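Local coordinates for protein lipase (Acinetobacter baumannii, PDB 4OPM) that probably hydrolyses the ester bonds of triacylglycerols, as a putative lipase of the alpha/beta hydrolase fold, at residues Gly146-Ser151 and Tyr221-Phe226; Asn61-Tyr66 and Gln282-Gln287; Gly30-Ser35 and Thr84-Asp89; Thr237-Gly242 and Lys261-Pro266. All coordinates share one frame; numbering follows the deposited sequence.

The four contacts sit at different depths and places in the fold. Interactions 3 and 4 both reach the same mixed sheet, about 33 Å apart between centres; each joins a strand to a loop through backbone hydrogen bonds, but none of the touching residues of interaction 4 is exposed, whereas two of interaction 3 are. Interaction 2 is apolar packing of segment 61-66 on helix 281-298, with a water joining Tyr66 and Gln282 at its outer side, and it touches interaction 4 where Val284 meets Leu240. Interaction 1 is a loop-to-helix contact with an exposed salt bridge. Its loop passes near residues of a likely Ser-His-Asp triad, Ser120, Asp245 and His274.

Interaction 1 of 4, residues Gly146-Ser151 and Tyr221-Phe226; sequences GGIFRS and YTPDSF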
loop_
_atom_site.group_PDB
_atom_site.type_symbol
_atom_site.label_atom_id
_atom_site.label_comp_id
_atom_site.label_asym_id
_atom_site.label_seq_id
_atom_site.Cartn_x
_atom_site.Cartn_y
_atom_site.Cartn_z
ATOM N N GLY A 146 0.784 8.668 -2.016
ATOM C CA GLY A 146 1.596 9.775 -1.530
ATOM C C GLY A 146 2.392 10.357 -2.687
ATOM O O GLY A 146 2.362 9.847 -3.818
ATOM N N GLY A 147 3.126 11.411 -2.386
ATOM C CA GLY A 147 3.954 12.133 -3.333
ATOM C C GLY A 147 4.161 13.538 -2.821
ATOM O O GLY A 147 3.809 13.836 -1.677
ATOM N N ILE A 148 4.713 14.410 -3.654
ATOM C CA ILE A 148 4.957 15.805 -3.246
ATOM C C ILE A 148 4.219 16.663 -4.259
ATOM O O ILE A 148 4.626 16.751 -5.419
ATOM C CB ILE A 148 6.468 16.152 -3.084
ATOM C CG1 ILE A 148 7.215 15.029 -2.311
ATOM C CG2 ILE A 148 6.587 17.485 -2.367
ATOM C CD1 ILE A 148 8.773 15.199 -2.150
ATOM N N PHE A 149 3.098 17.256 -3.816
ATOM C CA PHE A 149 2.139 17.906 -4.687
ATOM C C PHE A 149 1.968 19.401 -4.489
ATOM O O PHE A 149 1.938 19.875 -3.357
ATOM C CB PHE A 149 0.769 17.230 -4.460
ATOM C CG PHE A 149 0.783 15.714 -4.552
ATOM C CD1 PHE A 149 0.902 15.077 -5.786
ATOM C CD2 PHE A 149 0.660 14.926 -3.410
ATOM C CE1 PHE A 149 0.919 13.678 -5.875
ATOM C CE2 PHE A 149 0.671 13.525 -3.498
ATOM C CZ PHE A 149 0.804 12.909 -4.731
ATOM N N ARG A 150 1.753 20.125 -5.600
ATOM C CA ARG A 150 1.444 21.555 -5.580
ATOM C C ARG A 150 0.024 21.776 -5.072
ATOM O O ARG A 150 -0.244 22.803 -4.453
ATOM C CB ARG A 150 1.585 22.175 -6.979
ATOM C CG ARG A 150 3.014 22.222 -7.471
ATOM C CD ARG A 150 3.162 23.012 -8.757
ATOM N NE ARG A 150 4.240 22.459 -9.576
ATOM C CZ ARG A 150 5.536 22.712 -9.399
ATOM N NH1 ARG A 150 5.939 23.531 -8.434
ATOM N NH2 ARG A 150 6.441 22.143 -10.186
ATOM N N SER A 151 -0.883 20.805 -5.328
ATOM C CA SER A 151 -2.302 20.911 -4.963
ATOM C C SER A 151 -2.578 20.390 -3.537
ATOM O O SER A 151 -3.743 20.346 -3.120
ATOM C CB SER A 151 -3.180 20.202 -5.994
ATOM O OG SER A 151 -2.977 18.800 -5.987
ATOM N N TYR A 221 13.263 17.037 -0.845
ATOM C CA TYR A 221 12.630 17.092 -2.156
ATOM C C TYR A 221 11.385 17.978 -2.169
ATOM O O TYR A 221 10.775 18.253 -1.135
ATOM C CB TYR A 221 12.317 15.662 -2.652
ATOM C CG TYR A 221 13.592 14.859 -2.817
ATOM C CD1 TYR A 221 14.482 15.132 -3.854
ATOM C CD2 TYR A 221 13.933 13.860 -1.908
ATOM C CE1 TYR A 221 15.685 14.437 -3.982
ATOM C CE2 TYR A 221 15.136 13.154 -2.024
ATOM C CZ TYR A 221 16.005 13.445 -3.069
ATOM O OH TYR A 221 17.190 12.773 -3.227
ATOM N N THR A 222 11.048 18.463 -3.355
ATOM C CA THR A 222 9.936 19.394 -3.559
ATOM C C THR A 222 8.946 18.893 -4.616
ATOM O O THR A 222 9.244 17.896 -5.277
ATOM C CB THR A 222 10.530 20.729 -4.073
ATOM O OG1 THR A 222 11.056 20.516 -5.390
ATOM C CG2 THR A 222 11.576 21.350 -3.131
ATOM N N PRO A 223 7.825 19.617 -4.901
ATOM C CA PRO A 223 6.957 19.203 -6.022
ATOM C C PRO A 223 7.724 19.240 -7.361
ATOM O O PRO A 223 7.444 18.425 -8.229
ATOM C CB PRO A 223 5.817 20.224 -5.980
ATOM C CG PRO A 223 5.809 20.728 -4.580
ATOM C CD PRO A 223 7.270 20.805 -4.224
ATOM N N ASP A 224 8.741 20.127 -7.504
ATOM C CA ASP A 224 9.615 20.163 -8.692
ATOM C C ASP A 224 10.346 18.819 -8.862
ATOM O O ASP A 224 10.375 18.274 -9.961
ATOM C CB ASP A 224 10.632 21.311 -8.611
ATOM C CG ASP A 224 10.117 22.661 -9.076
ATOM O OD1 ASP A 224 8.983 22.721 -9.602
ATOM O OD2 ASP A 224 10.854 23.661 -8.927
ATOM N N SER A 225 10.887 18.270 -7.755
ATOM C CA SER A 225 11.573 16.966 -7.741
ATOM C C SER A 225 10.619 15.855 -8.158
ATOM O O SER A 225 10.985 14.967 -8.935
ATOM C CB SER A 225 12.124 16.645 -6.349
ATOM O OG SER A 225 12.719 17.760 -5.711
ATOM N N PHE A 226 9.381 15.925 -7.653
ATOM C CA PHE A 226 8.354 14.928 -7.927
ATOM C C PHE A 226 7.951 14.962 -9.402
ATOM O O PHE A 226 7.718 13.903 -9.985
ATOM C CB PHE A 226 7.150 15.153 -7.013
ATOM C CG PHE A 226 6.121 14.052 -7.095
ATOM C CD1 PHE A 226 6.371 12.804 -6.538
ATOM C CD2 PHE A 226 4.893 14.275 -7.708
ATOM C CE1 PHE A 226 5.418 11.785 -6.622
ATOM C CE2 PHE A 226 3.935 13.263 -7.777
ATOM C CZ PHE A 226 4.207 12.022 -7.239
#
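Ile148 and Phe226 lie at the middle of this contact, where the loop 146-151 runs over the start of helix 223-231. Phe226 has CG anti to its backbone N (chi1 -172°), beside the carbonyl carbon, and its ring lies against the backbone of Gly147 and Ile148. One ring face takes Ile148 N, 3.6 Å above the plane and toward the rim, while Gly147 CA comes to 3.6 Å from Phe226 CE1. Glycine suits the place, since a CB on residue 147 would clash with Phe226 CZ. Phe149 brings its CE1 to 3.6 Å from Phe226 CE2, with the ring planes 73° apart. Ile148 spreads its branches: CD1 reaches Tyr221 CB at 3.6 Å, and CG2 lies over the Thr222-Pro223 peptide, 3.5 Å from Pro223 N. Proline suits the first helical turn, where its missing N-H costs nothing, and Thr222 takes the N-cap position before it. Arg150, bent at chi3, crosses over Pro223, whose CB lies above one face of the guanidinium. Its NH2 then forms a salt bridge of 2.7 Å with Asp224 OD1, nearly straight at 172° and in the guanidinium plane; NH1 adds a weak bond to the same oxygen. The two phenylalanines are buried, Ile148 and Pro223 partly so, and the charged pair is exposed, where solvent would probably weaken its attraction.

Interaction 2 of 4, residues Asn61-Tyr66 and Gln282-Gln287; sequences NRVAHY and QLVIQQ
Ile285 is the bump of this contact, and the hollow that takes it lies between Val63 and Tyr66. Its CG1 is anti to the carbonyl carbon, and a second bend (chi2 -67°) turns CD1 into the gap, 3.6 Å from Val63 O and close to Tyr66 CB and Val63 CG1 as well. The other branch, CG2, leans on Tyr66 CB and CG, so that both arms of the isoleucine bear on the tyrosine. Beside it Val63 CG2 meets Val284 CG1 at 4.0 Å, the two valines crossing at about a right angle. The setting is the alpha/beta hydrolase fold, in which helix 281-298, the last helix of the chain, lies against the sheet: Val284 also packs on Leu240 of strand 237-242, while Val63 turns to Ile277 of helix 276-279. On the outer side Tyr66 stands as a flat wall. One face is covered by His65 CD2, 3.6 Å above the ring centre, and the His65 ring in turn stacks on Trp19. At the far end of the wall the extended Gln282 passes CG within 3.7 Å of Tyr66 OH. A water in the plane of the ring, 2.6 Å from that hydroxyl, accepts a hydrogen bond from Gln282 NE2.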
loop_
_atom_site.group_PDB
_atom_site.type_symbol
_atom_site.label_atom_id
_atom_site.label_comp_id
_atom_site.label_asym_id
_atom_site.label_seq_id
_atom_site.Cartn_x
_atom_site.Cartn_y
_atom_site.Cartn_z
ATOM N N ASN A 61 -6.065 -7.984 1.453
ATOM C CA ASN A 61 -6.796 -9.261 1.397
ATOM C C ASN A 61 -8.129 -9.177 0.670
ATOM O O ASN A 61 -8.394 -10.038 -0.174
ATOM C CB ASN A 61 -7.006 -9.873 2.780
ATOM C CG ASN A 61 -5.715 -10.434 3.359
ATOM O OD1 ASN A 61 -4.702 -10.575 2.654
ATOM N ND2 ASN A 61 -5.712 -10.736 4.651
ATOM N N ARG A 62 -8.939 -8.147 0.964
ATOM C CA ARG A 62 -10.284 -7.966 0.365
ATOM C C ARG A 62 -10.208 -7.755 -1.147
ATOM O O ARG A 62 -11.047 -8.274 -1.881
ATOM C CB ARG A 62 -11.020 -6.791 1.030
ATOM C CG ARG A 62 -11.274 -7.028 2.494
ATOM C CD ARG A 62 -12.066 -5.917 3.130
ATOM N NE ARG A 62 -12.070 -6.141 4.566
ATOM C CZ ARG A 62 -13.149 -6.189 5.336
ATOM N NH1 ARG A 62 -14.350 -5.946 4.826
ATOM N NH2 ARG A 62 -13.031 -6.455 6.628
ATOM N N VAL A 63 -9.199 -7.008 -1.608
ATOM C CA VAL A 63 -8.984 -6.770 -3.034
ATOM C C VAL A 63 -8.348 -8.031 -3.653
ATOM O O VAL A 63 -8.792 -8.494 -4.715
ATOM C CB VAL A 63 -8.110 -5.502 -3.264
ATOM C CG1 VAL A 63 -7.548 -5.454 -4.684
ATOM C CG2 VAL A 63 -8.900 -4.227 -2.951
ATOM N N ALA A 64 -7.285 -8.575 -3.004
ATOM C CA ALA A 64 -6.566 -9.749 -3.528
ATOM C C ALA A 64 -7.516 -10.931 -3.767
ATOM O O ALA A 64 -7.337 -11.671 -4.726
ATOM C CB ALA A 64 -5.450 -10.165 -2.582
ATOM N N HIS A 65 -8.547 -11.080 -2.917
ATOM C CA HIS A 65 -9.557 -12.144 -3.056
ATOM C C HIS A 65 -10.093 -12.235 -4.511
ATOM O O HIS A 65 -10.373 -13.330 -4.986
ATOM C CB HIS A 65 -10.715 -11.870 -2.086
ATOM C CG HIS A 65 -11.910 -12.754 -2.279
ATOM N ND1 HIS A 65 -11.934 -14.044 -1.797
ATOM C CD2 HIS A 65 -13.100 -12.478 -2.867
ATOM C CE1 HIS A 65 -13.131 -14.522 -2.104
ATOM N NE2 HIS A 65 -13.861 -13.620 -2.765
ATOM N N TYR A 66 -10.232 -11.081 -5.206
ATOM C CA TYR A 66 -10.780 -11.040 -6.564
ATOM C C TYR A 66 -9.720 -11.172 -7.657
ATOM O O TYR A 66 -10.076 -11.205 -8.840
ATOM C CB TYR A 66 -11.544 -9.714 -6.771
ATOM C CG TYR A 66 -12.753 -9.606 -5.871
ATOM C CD1 TYR A 66 -13.963 -10.198 -6.226
ATOM C CD2 TYR A 66 -12.674 -8.960 -4.641
ATOM C CE1 TYR A 66 -15.062 -10.161 -5.374
ATOM C CE2 TYR A 66 -13.766 -8.918 -3.775
ATOM C CZ TYR A 66 -14.961 -9.517 -4.150
ATOM O OH TYR A 66 -16.056 -9.495 -3.327
ATOM N N GLN A 282 -15.070 -3.910 -3.646
ATOM C CA GLN A 282 -15.771 -4.350 -4.860
ATOM C C GLN A 282 -15.756 -3.243 -5.922
ATOM O O GLN A 282 -15.633 -3.531 -7.118
ATOM C CB GLN A 282 -17.198 -4.794 -4.526
ATOM C CG GLN A 282 -17.222 -6.017 -3.591
ATOM C CD GLN A 282 -18.537 -6.160 -2.852
ATOM O OE1 GLN A 282 -19.591 -5.720 -3.317
ATOM N NE2 GLN A 282 -18.496 -6.814 -1.688
ATOM N N LEU A 283 -15.836 -1.981 -5.482
ATOM C CA LEU A 283 -15.777 -0.816 -6.377
ATOM C C LEU A 283 -14.358 -0.626 -6.923
ATOM O O LEU A 283 -14.194 -0.233 -8.074
ATOM C CB LEU A 283 -16.281 0.448 -5.672
ATOM C CG LEU A 283 -17.758 0.347 -5.159
ATOM C CD1 LEU A 283 -18.235 1.679 -4.606
ATOM C CD2 LEU A 283 -18.723 -0.142 -6.263
ATOM N N VAL A 284 -13.329 -0.946 -6.110
ATOM C CA VAL A 284 -11.929 -0.880 -6.548
ATOM C C VAL A 284 -11.721 -1.917 -7.661
ATOM O O VAL A 284 -11.205 -1.588 -8.726
ATOM C CB VAL A 284 -10.982 -1.115 -5.343
ATOM C CG1 VAL A 284 -9.544 -1.432 -5.801
ATOM C CG2 VAL A 284 -11.014 0.091 -4.398
ATOM N N ILE A 285 -12.163 -3.165 -7.419
ATOM C CA ILE A 285 -12.023 -4.272 -8.376
ATOM C C ILE A 285 -12.811 -3.993 -9.659
ATOM O O ILE A 285 -12.337 -4.318 -10.746
ATOM C CB ILE A 285 -12.436 -5.596 -7.683
ATOM C CG1 ILE A 285 -11.313 -6.059 -6.702
ATOM C CG2 ILE A 285 -12.845 -6.702 -8.655
ATOM C CD1 ILE A 285 -9.947 -6.493 -7.423
ATOM N N GLN A 286 -13.982 -3.346 -9.537
ATOM C CA GLN A 286 -14.807 -2.987 -10.697
ATOM C C GLN A 286 -14.008 -2.136 -11.707
ATOM O O GLN A 286 -14.211 -2.282 -12.911
ATOM C CB GLN A 286 -16.058 -2.243 -10.233
ATOM C CG GLN A 286 -17.006 -1.842 -11.360
ATOM C CD GLN A 286 -18.266 -1.285 -10.776
ATOM O OE1 GLN A 286 -18.240 -0.260 -10.092
ATOM N NE2 GLN A 286 -19.370 -2.002 -10.949
ATOM N N GLN A 287 -13.054 -1.325 -11.221
ATOM C CA GLN A 287 -12.177 -0.514 -12.068
ATOM C C GLN A 287 -10.861 -1.229 -12.416
ATOM O O GLN A 287 -10.395 -1.138 -13.554
ATOM C CB GLN A 287 -11.830 0.813 -11.360
ATOM C CG GLN A 287 -13.067 1.647 -10.975
ATOM C CD GLN A 287 -13.925 2.061 -12.155
ATOM O OE1 GLN A 287 -13.436 2.314 -13.272
ATOM N NE2 GLN A 287 -15.226 2.156 -11.922
HETATM O O HOH W 1 -15.826 -8.404 -0.958
#

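Interaction 3 of 4, residues Gly30-Ser35 and Thr84-Asp89; sequences GDITWS and TIVSQD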
loop_
_atom_site.group_PDB
_atom_site.type_symbol
_atom_site.label_atom_id
_atom_site.label_comp_id
_atom_site.label_asym_id
_atom_site.label_seq_id
_atom_site.Cartn_x
_atom_site.Cartn_y
_atom_site.Cartn_z
ATOM N N GLY A 30 19.454 -10.803 1.531
ATOM C CA GLY A 30 20.480 -10.028 2.214
ATOM C C GLY A 30 20.237 -10.060 3.711
ATOM O O GLY A 30 20.058 -11.139 4.282
ATOM N N ASP A 31 20.094 -8.876 4.328
ATOM C CA ASP A 31 19.862 -8.768 5.771
ATOM C C ASP A 31 18.367 -8.601 6.133
ATOM O O ASP A 31 18.050 -8.204 7.259
ATOM C CB ASP A 31 20.696 -7.612 6.356
ATOM C CG ASP A 31 22.184 -7.883 6.295
ATOM O OD1 ASP A 31 22.604 -8.984 6.724
ATOM O OD2 ASP A 31 22.928 -7.006 5.795
ATOM N N ILE A 32 17.452 -8.933 5.200
ATOM C CA ILE A 32 16.016 -8.819 5.444
ATOM C C ILE A 32 15.350 -10.168 5.269
ATOM O O ILE A 32 15.573 -10.823 4.245
ATOM C CB ILE A 32 15.337 -7.772 4.500
ATOM C CG1 ILE A 32 16.032 -6.385 4.538
ATOM C CG2 ILE A 32 13.805 -7.655 4.769
ATOM C CD1 ILE A 32 15.613 -5.443 3.402
ATOM N N THR A 33 14.510 -10.568 6.237
ATOM C CA THR A 33 13.675 -11.755 6.091
ATOM C C THR A 33 12.284 -11.242 5.748
ATOM O O THR A 33 11.572 -10.733 6.621
ATOM C CB THR A 33 13.712 -12.681 7.308
ATOM O OG1 THR A 33 15.063 -13.051 7.530
ATOM C CG2 THR A 33 12.885 -13.957 7.088
ATOM N N TRP A 34 11.922 -11.337 4.469
ATOM C CA TRP A 34 10.636 -10.863 4.001
ATOM C C TRP A 34 9.520 -11.837 4.320
ATOM O O TRP A 34 9.646 -13.032 4.052
ATOM C CB TRP A 34 10.668 -10.635 2.477
ATOM C CG TRP A 34 11.493 -9.460 2.042
ATOM C CD1 TRP A 34 12.830 -9.452 1.769
ATOM C CD2 TRP A 34 11.018 -8.138 1.761
ATOM N NE1 TRP A 34 13.220 -8.203 1.339
ATOM C CE2 TRP A 34 12.133 -7.368 1.353
ATOM C CE3 TRP A 34 9.751 -7.519 1.833
ATOM C CZ2 TRP A 34 12.024 -6.018 0.997
ATOM C CZ3 TRP A 34 9.642 -6.176 1.475
ATOM C CH2 TRP A 34 10.771 -5.439 1.081
ATOM N N SER A 35 8.420 -11.309 4.852
ATOM C CA SER A 35 7.161 -12.028 5.023
ATOM C C SER A 35 6.271 -11.550 3.880
ATOM O O SER A 35 6.221 -10.339 3.623
ATOM C CB SER A 35 6.536 -11.727 6.383
ATOM O OG SER A 35 5.192 -12.181 6.430
ATOM N N THR A 84 7.899 -9.149 8.651
ATOM C CA THR A 84 9.193 -8.915 8.001
ATOM C C THR A 84 10.193 -8.503 9.085
ATOM O O THR A 84 9.858 -7.683 9.944
ATOM C CB THR A 84 9.050 -7.906 6.850
ATOM O OG1 THR A 84 8.392 -8.593 5.786
ATOM C CG2 THR A 84 10.394 -7.351 6.348
ATOM N N ILE A 85 11.402 -9.096 9.046
ATOM C CA ILE A 85 12.460 -8.864 10.028
ATOM C C ILE A 85 13.633 -8.148 9.365
ATOM O O ILE A 85 14.107 -8.542 8.294
ATOM C CB ILE A 85 12.923 -10.182 10.742
ATOM C CG1 ILE A 85 11.732 -10.973 11.330
ATOM C CG2 ILE A 85 13.973 -9.888 11.841
ATOM C CD1 ILE A 85 11.998 -12.478 11.475
ATOM N N VAL A 86 14.070 -7.065 10.002
ATOM C CA VAL A 86 15.211 -6.251 9.565
ATOM C C VAL A 86 16.128 -6.009 10.771
ATOM O O VAL A 86 15.738 -6.284 11.911
ATOM C CB VAL A 86 14.777 -4.915 8.896
ATOM C CG1 VAL A 86 14.013 -5.169 7.601
ATOM C CG2 VAL A 86 13.957 -4.051 9.852
ATOM N N SER A 87 17.307 -5.443 10.527
ATOM C CA SER A 87 18.260 -5.123 11.594
ATOM C C SER A 87 17.723 -3.990 12.485
ATOM O O SER A 87 16.808 -3.254 12.083
ATOM C CB SER A 87 19.610 -4.746 10.998
ATOM O OG SER A 87 19.468 -3.621 10.148
ATOM N N GLN A 88 18.300 -3.860 13.698
ATOM C CA GLN A 88 17.889 -2.835 14.658
ATOM C C GLN A 88 18.201 -1.421 14.148
ATOM O O GLN A 88 17.491 -0.484 14.529
ATOM C CB GLN A 88 18.541 -3.069 16.034
ATOM C CG GLN A 88 17.964 -4.261 16.816
ATOM C CD GLN A 88 16.498 -4.121 17.174
ATOM O OE1 GLN A 88 15.629 -4.799 16.611
ATOM N NE2 GLN A 88 16.187 -3.249 18.125
ATOM N N ASP A 89 19.222 -1.276 13.256
ATOM C CA ASP A 89 19.650 0.002 12.685
ATOM C C ASP A 89 19.202 0.177 11.216
ATOM O O ASP A 89 19.788 0.980 10.474
ATOM C CB ASP A 89 21.187 0.107 12.785
ATOM C CG ASP A 89 21.946 -0.843 11.866
ATOM O OD1 ASP A 89 21.535 -2.027 11.753
ATOM O OD2 ASP A 89 22.910 -0.389 11.214
HETATM O O HOH W 2 18.166 -5.434 7.851
#
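Thr84 and Ser35 meet where the loop 84-89 is laid along the edge of strand 32-39, and the Thr84 side chain is the piece that ties them. From its backbone, Thr84 CA comes 3.3 Å from Thr33 O in a CA-H...O contact. CB is 3.8 Å from the same Thr33 O, and there the side chain divides. The methyl branch, CG2, anti to the backbone N, stays near Thr33 O and ends against Ile32 CG2 at 3.8 Å. The hydroxyl branch, OG1, is anti to the carbonyl carbon (chi1 -73°) and accepts a hydrogen bond of 2.9 Å from Ser35 N that is almost straight, at 175°. It gives its own proton to Asp77 O, so the buried hydroxyl both accepts and donates. Threonine suits the spot because OG1 binds backbone while the methyl packs on Ile32.

Next to it, Thr33 and Ile85 form a single antiparallel hydrogen-bonded pair, each N-H bonding to the other's carbonyl oxygen. Ile32 and Val86 lie side by side beyond the pair, with Ile32 CG2 and Val86 CG1 3.8 Å apart; beta-branched residues favour such extended backbone. A water then links Asp31 O to Ser87 N.

On the strand's other edge, Trp34 is joined by backbone hydrogen bonding to Leu27 of the outermost strand 22-29, and its ring meets Phe104 of helix 94-107. The loop takes the edge of strand 32-39 on the side of strand 72-76, where Ser35 also bonds Asp77, and Val86 packs on Tyr92 just before helix 94-107.

Interaction 4 of 4, residues Thr237-Gly242 and Lys261-Pro266; sequences TLILWG and KNAQPP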
loop_
_atom_site.group_PDB
_atom_site.type_symbol
_atom_site.label_atom_id
_atom_site.label_comp_id
_atom_site.label_asym_id
_atom_site.label_seq_id
_atom_site.Cartn_x
_atom_site.Cartn_y
_atom_site.Cartn_z
ATOM N N THR A 237 -1.233 3.959 -16.254
ATOM C CA THR A 237 -1.537 4.157 -14.836
ATOM C C THR A 237 -3.026 4.376 -14.588
ATOM O O THR A 237 -3.694 5.135 -15.302
ATOM C CB THR A 237 -0.692 5.350 -14.302
ATOM O OG1 THR A 237 0.701 5.085 -14.516
ATOM C CG2 THR A 237 -0.926 5.645 -12.814
ATOM N N LEU A 238 -3.523 3.711 -13.544
ATOM C CA LEU A 238 -4.868 3.848 -13.035
ATOM C C LEU A 238 -4.766 4.567 -11.695
ATOM O O LEU A 238 -3.932 4.200 -10.862
ATOM C CB LEU A 238 -5.555 2.473 -12.896
ATOM C CG LEU A 238 -7.006 2.473 -12.379
ATOM C CD1 LEU A 238 -7.948 3.197 -13.359
ATOM C CD2 LEU A 238 -7.497 1.053 -12.148
ATOM N N ILE A 239 -5.583 5.602 -11.505
ATOM C CA ILE A 239 -5.593 6.386 -10.263
ATOM C C ILE A 239 -6.956 6.253 -9.654
ATOM O O ILE A 239 -7.949 6.507 -10.331
ATOM C CB ILE A 239 -5.234 7.886 -10.521
ATOM C CG1 ILE A 239 -3.847 8.047 -11.190
ATOM C CG2 ILE A 239 -5.340 8.750 -9.238
ATOM C CD1 ILE A 239 -3.713 9.357 -12.007
ATOM N N LEU A 240 -7.015 5.913 -8.369
ATOM C CA LEU A 240 -8.296 5.807 -7.673
ATOM C C LEU A 240 -8.179 6.515 -6.325
ATOM O O LEU A 240 -7.174 6.382 -5.636
ATOM C CB LEU A 240 -8.738 4.340 -7.521
ATOM C CG LEU A 240 -10.158 4.121 -7.001
ATOM C CD1 LEU A 240 -10.792 2.891 -7.635
ATOM C CD2 LEU A 240 -10.171 3.999 -5.472
ATOM N N TRP A 241 -9.207 7.303 -5.975
ATOM C CA TRP A 241 -9.223 8.062 -4.735
ATOM C C TRP A 241 -10.538 7.942 -4.009
ATOM O O TRP A 241 -11.583 7.737 -4.630
ATOM C CB TRP A 241 -9.025 9.562 -5.057
ATOM C CG TRP A 241 -7.945 10.222 -4.257
ATOM C CD1 TRP A 241 -8.086 10.927 -3.091
ATOM C CD2 TRP A 241 -6.547 10.169 -4.531
ATOM N NE1 TRP A 241 -6.850 11.345 -2.642
ATOM C CE2 TRP A 241 -5.889 10.889 -3.507
ATOM C CE3 TRP A 241 -5.775 9.566 -5.544
ATOM C CZ2 TRP A 241 -4.497 11.055 -3.489
ATOM C CZ3 TRP A 241 -4.396 9.745 -5.530
ATOM C CH2 TRP A 241 -3.769 10.441 -4.491
ATOM N N GLY A 242 -10.490 8.196 -2.712
ATOM C CA GLY A 242 -11.691 8.357 -1.916
ATOM C C GLY A 242 -11.955 9.849 -1.877
ATOM O O GLY A 242 -11.059 10.627 -1.532
ATOM N N LYS A 261 2.156 10.730 -18.043
ATOM C CA LYS A 261 1.892 10.669 -19.486
ATOM C C LYS A 261 0.767 9.679 -19.862
ATOM O O LYS A 261 -0.109 10.033 -20.648
ATOM C CB LYS A 261 3.193 10.267 -20.221
ATOM C CG LYS A 261 3.136 10.346 -21.741
ATOM C CD LYS A 261 4.449 9.885 -22.364
ATOM C CE LYS A 261 4.431 9.965 -23.874
ATOM N NZ LYS A 261 5.757 9.624 -24.457
ATOM N N ASN A 262 0.809 8.457 -19.320
ATOM C CA ASN A 262 -0.141 7.410 -19.678
ATOM C C ASN A 262 -1.112 7.069 -18.549
ATOM O O ASN A 262 -1.585 5.941 -18.443
ATOM C CB ASN A 262 0.619 6.178 -20.182
ATOM C CG ASN A 262 1.306 6.477 -21.506
ATOM O OD1 ASN A 262 0.715 7.074 -22.413
ATOM N ND2 ASN A 262 2.589 6.148 -21.626
ATOM N N ALA A 263 -1.477 8.069 -17.758
ATOM C CA ALA A 263 -2.482 7.875 -16.725
ATOM C C ALA A 263 -3.867 8.058 -17.336
ATOM O O ALA A 263 -4.057 8.909 -18.211
ATOM C CB ALA A 263 -2.270 8.855 -15.585
ATOM N N GLN A 264 -4.809 7.238 -16.899
ATOM C CA GLN A 264 -6.222 7.306 -17.282
ATOM C C GLN A 264 -6.931 8.353 -16.427
ATOM O O GLN A 264 -6.390 8.694 -15.372
ATOM C CB GLN A 264 -6.882 5.924 -17.042
ATOM C CG GLN A 264 -6.517 4.926 -18.120
ATOM C CD GLN A 264 -7.196 3.597 -17.970
ATOM O OE1 GLN A 264 -6.736 2.614 -18.542
ATOM N NE2 GLN A 264 -8.323 3.530 -17.244
ATOM N N PRO A 265 -8.158 8.830 -16.793
ATOM C CA PRO A 265 -8.889 9.741 -15.890
ATOM C C PRO A 265 -9.090 9.102 -14.508
ATOM O O PRO A 265 -9.433 7.916 -14.438
ATOM C CB PRO A 265 -10.232 9.946 -16.606
ATOM C CG PRO A 265 -9.921 9.695 -18.060
ATOM C CD PRO A 265 -8.953 8.545 -18.010
ATOM N N PRO A 266 -8.809 9.828 -13.400
ATOM C CA PRO A 266 -8.940 9.209 -12.067
ATOM C C PRO A 266 -10.361 8.773 -11.736
ATOM O O PRO A 266 -11.329 9.364 -12.217
ATOM C CB PRO A 266 -8.497 10.322 -11.107
ATOM C CG PRO A 266 -7.691 11.260 -11.957
ATOM C CD PRO A 266 -8.363 11.230 -13.293
HETATM O O HOH W 3 -7.035 6.698 -13.666
#
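Ile239 and Pro266 stand side by side and point the same way, with Ile239 CG2 4.0 Å from Pro266 CB. The other branch of the isoleucine heads off differently: CG1 is anti to the carbonyl carbon, and the chain beyond it brings CD1 to 3.9 Å from Ala263 CB. Ile239 therefore touches the loop at two residues, and a small alanine lets the longer side chain settle there. On the sheet's other face Leu238, its CG anti to the backbone N (chi1 -179°), crosses the extended Gln264 obliquely and sets CD1 3.9 Å from Gln264 NE2. Both side chains also touch Phe291 of helix 281-298, whereas Ile239 packs on Leu256 of helix 251-259. The strand alternates its side chains between two helical layers, as in the beta-alpha-beta crossover that joins strand 237-242 through helix 251-259 to the parallel strand 267-269.

Backbone bonds fix the start of this pairing. Thr237 N bonds to Asn262 O at 3.0 Å. Gln264 N in turn bonds to Thr237 O at 2.9 Å. Farther on, the prolines have no N-H to give; a water accepts from Ile239 N at 2.8 Å, and Pro266 CA makes a CA-H...O contact with Ile239 O.

Thr237 N and O are thus met by loop backbone and Ile239 N by a water, while aliphatic carbon fills the faces. This is consistent with the loop leading into the parallel pairing of strands 237-242 and 267-269, where Ile239 is joined by a backbone bond to Val267.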